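Local structure of dipeptide Epimerase (Enterococcus faecalis, 3KUM) at residues Q128-I133 with G154-K159; G285-I290 with I314-L319. The protein belongs to the mandelate racemase/muconate lactonizing enzyme family, whose members join an enolase-like N-terminal domain to a TIM-barrel-like domain. All coordinates share one frame; numbering follows the deposited sequence.

In the fold
From the N terminus, an antiparallel sheet and three helices come first, and strand 128-135 then opens the barrel-like C-terminal domain. Contact 1 closes the loop through helix 140-153, setting 128-133 beside 154-159. The chain goes on through further strand-helix turns before contact 2 closes a second loop through helix 298-310, pairing 285-290 with 314-319. The two loops follow in series, neither nested nor crossing. In space, however, strand 314-317 meets strand 128-135, so the barrel shuts and the contact centres lie about 12 Å apart. Thr131 OG1 and Leu319 N, 2.9 Å apart, probably hydrogen-bond there, and Lys159 forms a salt bridge with Asp318.

Contact 1: Q128-I133 with G154-K159; sequences QVITDI and GFDTLK. With TYR (tyrosine), chain J.
Ile133 holds CG1 anti to its backbone N (chi1 -172°), and Phe155 has CG anti to its carbonyl carbon (chi1 -71°), which brings the isoleucine over one face of the ring. There Ile133 CB lies 3.9 Å from the ring centroid of Phe155, a CH-pi contact offset toward the rim, while Ile133 CD1 reaches Phe155 CZ and CE2. At the ring edge sits the carbonyl oxygen of Thr131, 3.5 Å from Phe155 CD1. Ile133 CG2 meets Leu158 CD2 at 3.7 Å, the two side chains running side by side. These residues join the two parallel strands of a beta-alpha-beta unit of the enolase-type barrel, whose helix 140-153 ends in a Schellman motif at Gly154. Lys159 N gives a nearly straight bond to Ile133 O (3.0 Å, 172°); the return bond from Ile133 N to Thr157 O is weak. A water links Thr131 O to Asp156 N. Asp132 packs its CB against Thr157 CG2, and its carboxylate is salt-bridged to Arg187. The extended Lys159 carries NZ to O of the bound tyrosine (2.8 Å), and NZ also forms a salt bridge with Glu215.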
ATOM      1  N   GLN A 128     -16.968   9.747   5.174  1.00 37.28           N
ATOM      2  CA  GLN A 128     -18.201   9.514   4.436  1.00 37.61           C
ATOM      3  C   GLN A 128     -17.900   9.372   2.958  1.00 36.62           C
ATOM      4  O   GLN A 128     -16.837   9.777   2.491  1.00 35.50           O
ATOM      5  CB  GLN A 128     -19.166  10.676   4.652  1.00 39.18           C
ATOM      6  CG  GLN A 128     -18.594  12.014   4.244  1.00 41.68           C
ATOM      7  CD  GLN A 128     -19.619  13.118   4.324  1.00 42.44           C
ATOM      8  OE1 GLN A 128     -20.210  13.358   5.378  1.00 44.47           O
ATOM      9  NE2 GLN A 128     -19.842  13.794   3.207  1.00 41.41           N
ATOM     10  N   VAL A 129     -18.834   8.793   2.214  1.00 36.36           N
ATOM     11  CA  VAL A 129     -18.636   8.633   0.787  1.00 36.77           C
ATOM     12  C   VAL A 129     -19.943   8.806   0.023  1.00 35.31           C
ATOM     13  O   VAL A 129     -21.012   8.486   0.522  1.00 34.40           O
ATOM     14  CB  VAL A 129     -18.038   7.255   0.456  1.00 39.08           C
ATOM     15  CG1 VAL A 129     -18.940   6.159   0.966  1.00 39.14           C
ATOM     16  CG2 VAL A 129     -17.850   7.122  -1.040  1.00 40.52           C
ATOM     17  N   ILE A 130     -19.845   9.325  -1.191  1.00 36.96           N
ATOM     18  CA  ILE A 130     -21.017   9.526  -2.020  1.00 35.89           C
ATOM     19  C   ILE A 130     -21.031   8.445  -3.083  1.00 35.15           C
ATOM     20  O   ILE A 130     -20.063   8.275  -3.817  1.00 36.46           O
ATOM     21  CB  ILE A 130     -20.991  10.909  -2.690  1.00 37.60           C
ATOM     22  CG1 ILE A 130     -20.984  11.992  -1.613  1.00 40.94           C
ATOM     23  CG2 ILE A 130     -22.208  11.067  -3.606  1.00 38.78           C
ATOM     24  CD1 ILE A 130     -20.810  13.392  -2.149  1.00 43.98           C
ATOM     25  N   THR A 131     -22.128   7.704  -3.161  1.00 34.60           N
ATOM     26  CA  THR A 131     -22.213   6.648  -4.145  1.00 34.23           C
ATOM     27  C   THR A 131     -23.243   6.911  -5.223  1.00 35.11           C
ATOM     28  O   THR A 131     -24.229   7.615  -5.005  1.00 32.94           O
ATOM     29  CB  THR A 131     -22.572   5.290  -3.499  1.00 33.82           C
ATOM     30  OG1 THR A 131     -22.715   4.302  -4.528  1.00 33.26           O
ATOM     31  CG2 THR A 131     -23.883   5.385  -2.729  1.00 31.92           C
ATOM     32  N   ASP A 132     -22.997   6.341  -6.395  1.00 36.05           N
ATOM     33  CA  ASP A 132     -23.943   6.449  -7.491  1.00 39.54           C
ATOM     34  C   ASP A 132     -24.954   5.347  -7.191  1.00 40.36           C
ATOM     35  O   ASP A 132     -24.961   4.781  -6.099  1.00 40.40           O
ATOM     36  CB  ASP A 132     -23.263   6.167  -8.844  1.00 38.99           C
ATOM     37  CG  ASP A 132     -22.657   4.755  -8.934  1.00 39.81           C
ATOM     38  OD1 ASP A 132     -23.163   3.830  -8.263  1.00 39.67           O
ATOM     39  OD2 ASP A 132     -21.682   4.565  -9.700  1.00 35.80           O
ATOM     40  N   ILE A 133     -25.823   5.068  -8.150  1.00 43.06           N
ATOM     41  CA  ILE A 133     -26.787   3.989  -8.013  1.00 43.12           C
ATOM     42  C   ILE A 133     -26.868   3.448  -9.424  1.00 45.33           C
ATOM     43  O   ILE A 133     -26.899   4.215 -10.391  1.00 45.21           O
ATOM     44  CB  ILE A 133     -28.172   4.473  -7.513  1.00 44.01           C
ATOM     45  CG1 ILE A 133     -29.054   3.251  -7.222  1.00 43.58           C
ATOM     46  CG2 ILE A 133     -28.837   5.371  -8.551  1.00 42.84           C
ATOM     47  CD1 ILE A 133     -30.300   3.552  -6.405  1.00 42.36           C
ATOM     48  N   GLY A 154     -32.070  11.943  -4.730  1.00 52.24           N
ATOM     49  CA  GLY A 154     -30.912  12.755  -4.396  1.00 49.81           C
ATOM     50  C   GLY A 154     -29.634  12.347  -5.101  1.00 49.00           C
ATOM     51  O   GLY A 154     -28.597  12.993  -4.942  1.00 48.43           O
ATOM     52  N   PHE A 155     -29.704  11.280  -5.889  1.00 48.07           N
ATOM     53  CA  PHE A 155     -28.538  10.786  -6.611  1.00 47.67           C
ATOM     54  C   PHE A 155     -28.128  11.694  -7.762  1.00 48.31           C
ATOM     55  O   PHE A 155     -28.936  12.004  -8.640  1.00 49.52           O
ATOM     56  CB  PHE A 155     -28.814   9.372  -7.132  1.00 47.10           C
ATOM     57  CG  PHE A 155     -28.866   8.333  -6.049  1.00 45.80           C
ATOM     58  CD1 PHE A 155     -27.702   7.691  -5.626  1.00 44.57           C
ATOM     59  CD2 PHE A 155     -30.069   8.029  -5.417  1.00 44.92           C
ATOM     60  CE1 PHE A 155     -27.736   6.763  -4.591  1.00 43.14           C
ATOM     61  CE2 PHE A 155     -30.114   7.101  -4.375  1.00 44.55           C
ATOM     62  CZ  PHE A 155     -28.941   6.467  -3.963  1.00 44.96           C
ATOM     63  N   ASP A 156     -26.866  12.113  -7.749  1.00 47.26           N
ATOM     64  CA  ASP A 156     -26.324  12.979  -8.787  1.00 46.54           C
ATOM     65  C   ASP A 156     -25.547  12.185  -9.839  1.00 45.17           C
ATOM     66  O   ASP A 156     -25.122  12.737 -10.853  1.00 44.63           O
ATOM     67  CB  ASP A 156     -25.409  14.041  -8.168  1.00 49.95           C
ATOM     68  CG  ASP A 156     -24.320  13.441  -7.283  1.00 55.35           C
ATOM     69  OD1 ASP A 156     -23.612  12.511  -7.736  1.00 57.37           O
ATOM     70  OD2 ASP A 156     -24.165  13.906  -6.132  1.00 58.62           O
ATOM     71  N   THR A 157     -25.358  10.891  -9.598  1.00 41.86           N
ATOM     72  CA  THR A 157     -24.628  10.048 -10.544  1.00 40.81           C
ATOM     73  C   THR A 157     -25.353   8.723 -10.759  1.00 41.28           C
ATOM     74  O   THR A 157     -25.781   8.077  -9.805  1.00 43.26           O
ATOM     75  CB  THR A 157     -23.198   9.745 -10.045  1.00 37.57           C
ATOM     76  OG1 THR A 157     -22.507  10.974  -9.794  1.00 38.30           O
ATOM     77  CG2 THR A 157     -22.428   8.936 -11.088  1.00 35.58           C
ATOM     78  N   LEU A 158     -25.479   8.317 -12.015  1.00 41.23           N
ATOM     79  CA  LEU A 158     -26.158   7.073 -12.327  1.00 42.56           C
ATOM     80  C   LEU A 158     -25.257   6.155 -13.141  1.00 42.17           C
ATOM     81  O   LEU A 158     -24.620   6.589 -14.099  1.00 41.59           O
ATOM     82  CB  LEU A 158     -27.440   7.356 -13.114  1.00 43.35           C
ATOM     83  CG  LEU A 158     -28.407   8.397 -12.547  1.00 45.50           C
ATOM     84  CD1 LEU A 158     -29.646   8.463 -13.433  1.00 45.65           C
ATOM     85  CD2 LEU A 158     -28.792   8.039 -11.124  1.00 44.98           C
ATOM     86  N   LYS A 159     -25.195   4.890 -12.743  1.00 42.33           N
ATOM     87  CA  LYS A 159     -24.398   3.911 -13.470  1.00 43.53           C
ATOM     88  C   LYS A 159     -25.388   3.195 -14.383  1.00 44.04           C
ATOM     89  O   LYS A 159     -26.392   2.663 -13.916  1.00 43.76           O
ATOM     90  CB  LYS A 159     -23.739   2.918 -12.503  1.00 43.00           C
ATOM     91  CG  LYS A 159     -22.866   1.880 -13.199  1.00 42.99           C
ATOM     92  CD  LYS A 159     -21.981   1.110 -12.220  1.00 43.94           C
ATOM     93  CE  LYS A 159     -21.101   0.115 -12.962  1.00 43.77           C
ATOM     94  NZ  LYS A 159     -20.124  -0.575 -12.075  1.00 42.97           N
TER
HETATM   95  N   TYR J 356     -21.490  -4.892 -10.057  1.00 45.15           N
HETATM   96  CA  TYR J 356     -20.810  -5.507 -11.191  1.00 44.18           C
HETATM   97  C   TYR J 356     -20.087  -4.499 -12.083  1.00 43.88           C
HETATM   98  O   TYR J 356     -19.821  -3.366 -11.620  1.00 41.00           O
HETATM   99  CB  TYR J 356     -21.813  -6.300 -12.025  1.00 43.75           C
HETATM  100  CG  TYR J 356     -22.427  -7.466 -11.290  1.00 43.83           C
HETATM  101  CD1 TYR J 356     -23.767  -7.791 -11.476  1.00 43.86           C
HETATM  102  CD2 TYR J 356     -21.670  -8.251 -10.412  1.00 44.06           C
HETATM  103  CE1 TYR J 356     -24.346  -8.862 -10.815  1.00 42.71           C
HETATM  104  CE2 TYR J 356     -22.243  -9.330  -9.737  1.00 42.66           C
HETATM  105  CZ  TYR J 356     -23.586  -9.626  -9.945  1.00 43.35           C
HETATM  106  OH  TYR J 356     -24.194 -10.664  -9.278  1.00 41.59           O
HETATM  107  OXT TYR J 356     -19.780  -4.878 -13.238  1.00 45.53           O
HETATM  108  O   HOH W   1     -24.886  10.152  -6.496  1.00 33.00           O

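Contact 2: G285-I290 with I314-L319; sequences GIECMI and ITRADL. With ARG (arginine), chain I.
Ile290 meets three side chains of 314-319 in the tight, buried part of the contact. Its CG2 touches Ala317 CB at 3.6 Å, its CB rests on Ile314 CG2, and its CG1 reaches Leu319 CD2, the last two at 3.9 Å. Helix 298-310 covers this apolar cluster through Ala304, Ala308 and Leu307. Backbone bonds secure the same end: Ile290 N donates to Arg316 O, and Asp318 N reaches Ile290 O at 2.8 Å. On the other face of the sheet, Met289 CG lies against Arg316 CB at 3.6 Å, the two side chains crossing at about a right angle. The strands are the parallel pair of a beta-alpha-beta crossover in the barrel, and a beta bulge shifts their register by one between Cys288 and Met289. Toward the bulge the pairing slackens: Thr315 N makes a weak, bent bond to Cys288 O (123°). Thr315, exposed here, turns OG1 between its backbone N and carbonyl carbon (chi1 60°) and donates it to Glu287 OE1 from above the carboxylate plane. The same oxygen forms a long salt bridge with Arg316 NH1, well out of the guanidinium plane, whereas Arg316 NE is salt-bridged to Glu212. At the far end, Asp318 OD2 accepts a hydrogen bond from N of the bound arginine (2.8 Å).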
ATOM      1  N   GLY A 285      -0.799   7.537 -11.397  1.00 30.26           N
ATOM      2  CA  GLY A 285      -1.688   8.624 -11.799  1.00 30.92           C
ATOM      3  C   GLY A 285      -3.057   8.177 -12.308  1.00 33.82           C
ATOM      4  O   GLY A 285      -3.716   8.880 -13.087  1.00 31.85           O
ATOM      5  N   ILE A 286      -3.489   7.005 -11.855  1.00 31.31           N
ATOM      6  CA  ILE A 286      -4.777   6.441 -12.249  1.00 32.48           C
ATOM      7  C   ILE A 286      -5.708   6.410 -11.047  1.00 32.20           C
ATOM      8  O   ILE A 286      -5.388   5.780 -10.038  1.00 31.76           O
ATOM      9  CB  ILE A 286      -4.588   4.992 -12.778  1.00 34.21           C
ATOM     10  CG1 ILE A 286      -3.842   5.035 -14.113  1.00 35.79           C
ATOM     11  CG2 ILE A 286      -5.936   4.282 -12.904  1.00 31.56           C
ATOM     12  CD1 ILE A 286      -3.373   3.674 -14.596  1.00 39.10           C
ATOM     13  N   GLU A 287      -6.852   7.087 -11.143  1.00 31.06           N
ATOM     14  CA  GLU A 287      -7.805   7.093 -10.036  1.00 32.73           C
ATOM     15  C   GLU A 287      -8.525   5.752  -9.958  1.00 31.87           C
ATOM     16  O   GLU A 287      -8.510   4.982 -10.911  1.00 31.51           O
ATOM     17  CB  GLU A 287      -8.835   8.216 -10.198  1.00 34.95           C
ATOM     18  CG  GLU A 287      -8.217   9.597 -10.387  1.00 36.48           C
ATOM     19  CD  GLU A 287      -9.195  10.727 -10.083  1.00 40.40           C
ATOM     20  OE1 GLU A 287     -10.421  10.514 -10.193  1.00 37.17           O
ATOM     21  OE2 GLU A 287      -8.730  11.834  -9.742  1.00 41.50           O
ATOM     22  N   CYS A 288      -9.149   5.486  -8.813  1.00 31.87           N
ATOM     23  CA  CYS A 288      -9.867   4.239  -8.590  1.00 32.13           C
ATOM     24  C   CYS A 288     -11.296   4.454  -8.130  1.00 31.90           C
ATOM     25  O   CYS A 288     -11.600   5.421  -7.435  1.00 30.43           O
ATOM     26  CB  CYS A 288      -9.149   3.394  -7.522  1.00 32.64           C
ATOM     27  SG  CYS A 288      -7.555   2.709  -8.024  1.00 32.11           S
ATOM     28  N   MET A 289     -12.175   3.541  -8.529  1.00 33.02           N
ATOM     29  CA  MET A 289     -13.565   3.583  -8.099  1.00 32.78           C
ATOM     30  C   MET A 289     -13.770   2.295  -7.307  1.00 32.62           C
ATOM     31  O   MET A 289     -13.245   1.244  -7.678  1.00 32.97           O
ATOM     32  CB  MET A 289     -14.538   3.604  -9.292  1.00 32.19           C
ATOM     33  CG  MET A 289     -16.021   3.505  -8.865  1.00 32.20           C
ATOM     34  SD  MET A 289     -17.272   3.740 -10.185  1.00 37.04           S
ATOM     35  CE  MET A 289     -17.186   2.140 -11.041  1.00 34.42           C
ATOM     36  N   ILE A 290     -14.513   2.375  -6.213  1.00 32.70           N
ATOM     37  CA  ILE A 290     -14.782   1.194  -5.404  1.00 33.22           C
ATOM     38  C   ILE A 290     -16.157   0.675  -5.837  1.00 34.31           C
ATOM     39  O   ILE A 290     -17.131   1.427  -5.829  1.00 33.74           O
ATOM     40  CB  ILE A 290     -14.792   1.547  -3.890  1.00 33.28           C
ATOM     41  CG1 ILE A 290     -15.057   0.299  -3.049  1.00 36.49           C
ATOM     42  CG2 ILE A 290     -15.827   2.616  -3.608  1.00 36.65           C
ATOM     43  CD1 ILE A 290     -13.821  -0.556  -2.783  1.00 33.18           C
ATOM     44  N   ILE A 314      -9.333   6.892  -4.202  1.00 27.51           N
ATOM     45  CA  ILE A 314     -10.563   6.172  -4.533  1.00 28.99           C
ATOM     46  C   ILE A 314     -11.534   7.347  -4.620  1.00 30.22           C
ATOM     47  O   ILE A 314     -12.156   7.738  -3.639  1.00 30.86           O
ATOM     48  CB  ILE A 314     -10.977   5.185  -3.419  1.00 29.68           C
ATOM     49  CG1 ILE A 314      -9.841   4.171  -3.190  1.00 27.88           C
ATOM     50  CG2 ILE A 314     -12.252   4.452  -3.830  1.00 29.04           C
ATOM     51  CD1 ILE A 314     -10.178   3.038  -2.242  1.00 28.42           C
ATOM     52  N   THR A 315     -11.616   7.911  -5.821  1.00 32.41           N
ATOM     53  CA  THR A 315     -12.406   9.101  -6.107  1.00 34.71           C
ATOM     54  C   THR A 315     -13.844   8.926  -6.552  1.00 36.24           C
ATOM     55  O   THR A 315     -14.558   9.914  -6.724  1.00 35.19           O
ATOM     56  CB  THR A 315     -11.693   9.935  -7.168  1.00 33.97           C
ATOM     57  OG1 THR A 315     -11.557   9.154  -8.362  1.00 33.88           O
ATOM     58  CG2 THR A 315     -10.302  10.328  -6.681  1.00 34.30           C
ATOM     59  N   ARG A 316     -14.260   7.680  -6.750  1.00 36.56           N
ATOM     60  CA  ARG A 316     -15.625   7.380  -7.172  1.00 35.56           C
ATOM     61  C   ARG A 316     -16.110   6.153  -6.413  1.00 34.65           C
ATOM     62  O   ARG A 316     -15.315   5.287  -6.053  1.00 32.26           O
ATOM     63  CB  ARG A 316     -15.676   7.091  -8.677  1.00 37.78           C
ATOM     64  CG  ARG A 316     -15.322   8.262  -9.579  1.00 37.85           C
ATOM     65  CD  ARG A 316     -15.396   7.826 -11.038  1.00 39.65           C
ATOM     66  NE  ARG A 316     -15.209   8.922 -11.989  1.00 38.16           N
ATOM     67  CZ  ARG A 316     -14.044   9.289 -12.512  1.00 40.50           C
ATOM     68  NH1 ARG A 316     -12.925   8.654 -12.184  1.00 38.90           N
ATOM     69  NH2 ARG A 316     -14.001  10.286 -13.392  1.00 39.86           N
ATOM     70  N   ALA A 317     -17.416   6.073  -6.180  1.00 33.83           N
ATOM     71  CA  ALA A 317     -17.981   4.940  -5.459  1.00 34.99           C
ATOM     72  C   ALA A 317     -19.268   4.408  -6.072  1.00 35.86           C
ATOM     73  O   ALA A 317     -20.164   5.174  -6.443  1.00 37.14           O
ATOM     74  CB  ALA A 317     -18.223   5.317  -4.009  1.00 33.32           C
ATOM     75  N   ASP A 318     -19.341   3.083  -6.171  1.00 35.88           N
ATOM     76  CA  ASP A 318     -20.504   2.377  -6.702  1.00 34.54           C
ATOM     77  C   ASP A 318     -20.844   1.315  -5.655  1.00 33.96           C
ATOM     78  O   ASP A 318     -20.629   0.121  -5.864  1.00 33.82           O
ATOM     79  CB  ASP A 318     -20.159   1.728  -8.050  1.00 33.21           C
ATOM     80  CG  ASP A 318     -21.302   0.895  -8.611  1.00 33.24           C
ATOM     81  OD1 ASP A 318     -22.472   1.258  -8.374  1.00 32.36           O
ATOM     82  OD2 ASP A 318     -21.031  -0.112  -9.300  1.00 34.26           O
ATOM     83  N   LEU A 319     -21.359   1.778  -4.521  1.00 32.89           N
ATOM     84  CA  LEU A 319     -21.717   0.916  -3.399  1.00 33.67           C
ATOM     85  C   LEU A 319     -23.222   0.985  -3.164  1.00 33.23           C
ATOM     86  O   LEU A 319     -23.686   1.577  -2.189  1.00 31.32           O
ATOM     87  CB  LEU A 319     -20.959   1.374  -2.145  1.00 32.53           C
ATOM     88  CG  LEU A 319     -19.437   1.434  -2.309  1.00 32.52           C
ATOM     89  CD1 LEU A 319     -18.782   1.949  -1.033  1.00 29.68           C
ATOM     90  CD2 LEU A 319     -18.920   0.051  -2.663  1.00 31.98           C
TER
HETATM   91  N   ARG I 355     -23.250  -1.873  -9.082  1.00 46.95           N
HETATM   92  CA  ARG I 355     -22.974  -3.339  -8.940  1.00 47.08           C
HETATM   93  C   ARG I 355     -22.327  -3.872 -10.212  1.00 46.26           C
HETATM   94  O   ARG I 355     -22.588  -3.372 -11.312  1.00 45.12           O
HETATM   95  CB  ARG I 355     -24.276  -4.103  -8.695  1.00 48.72           C
HETATM   96  CG  ARG I 355     -25.187  -3.469  -7.681  1.00 49.37           C
HETATM   97  CD  ARG I 355     -26.595  -3.974  -7.880  1.00 52.32           C
HETATM   98  NE  ARG I 355     -27.581  -3.097  -7.265  1.00 55.98           N
HETATM   99  CZ  ARG I 355     -28.879  -3.128  -7.545  1.00 56.83           C
HETATM  100  NH1 ARG I 355     -29.344  -3.996  -8.435  1.00 56.06           N
HETATM  101  NH2 ARG I 355     -29.711  -2.296  -6.935  1.00 59.03           N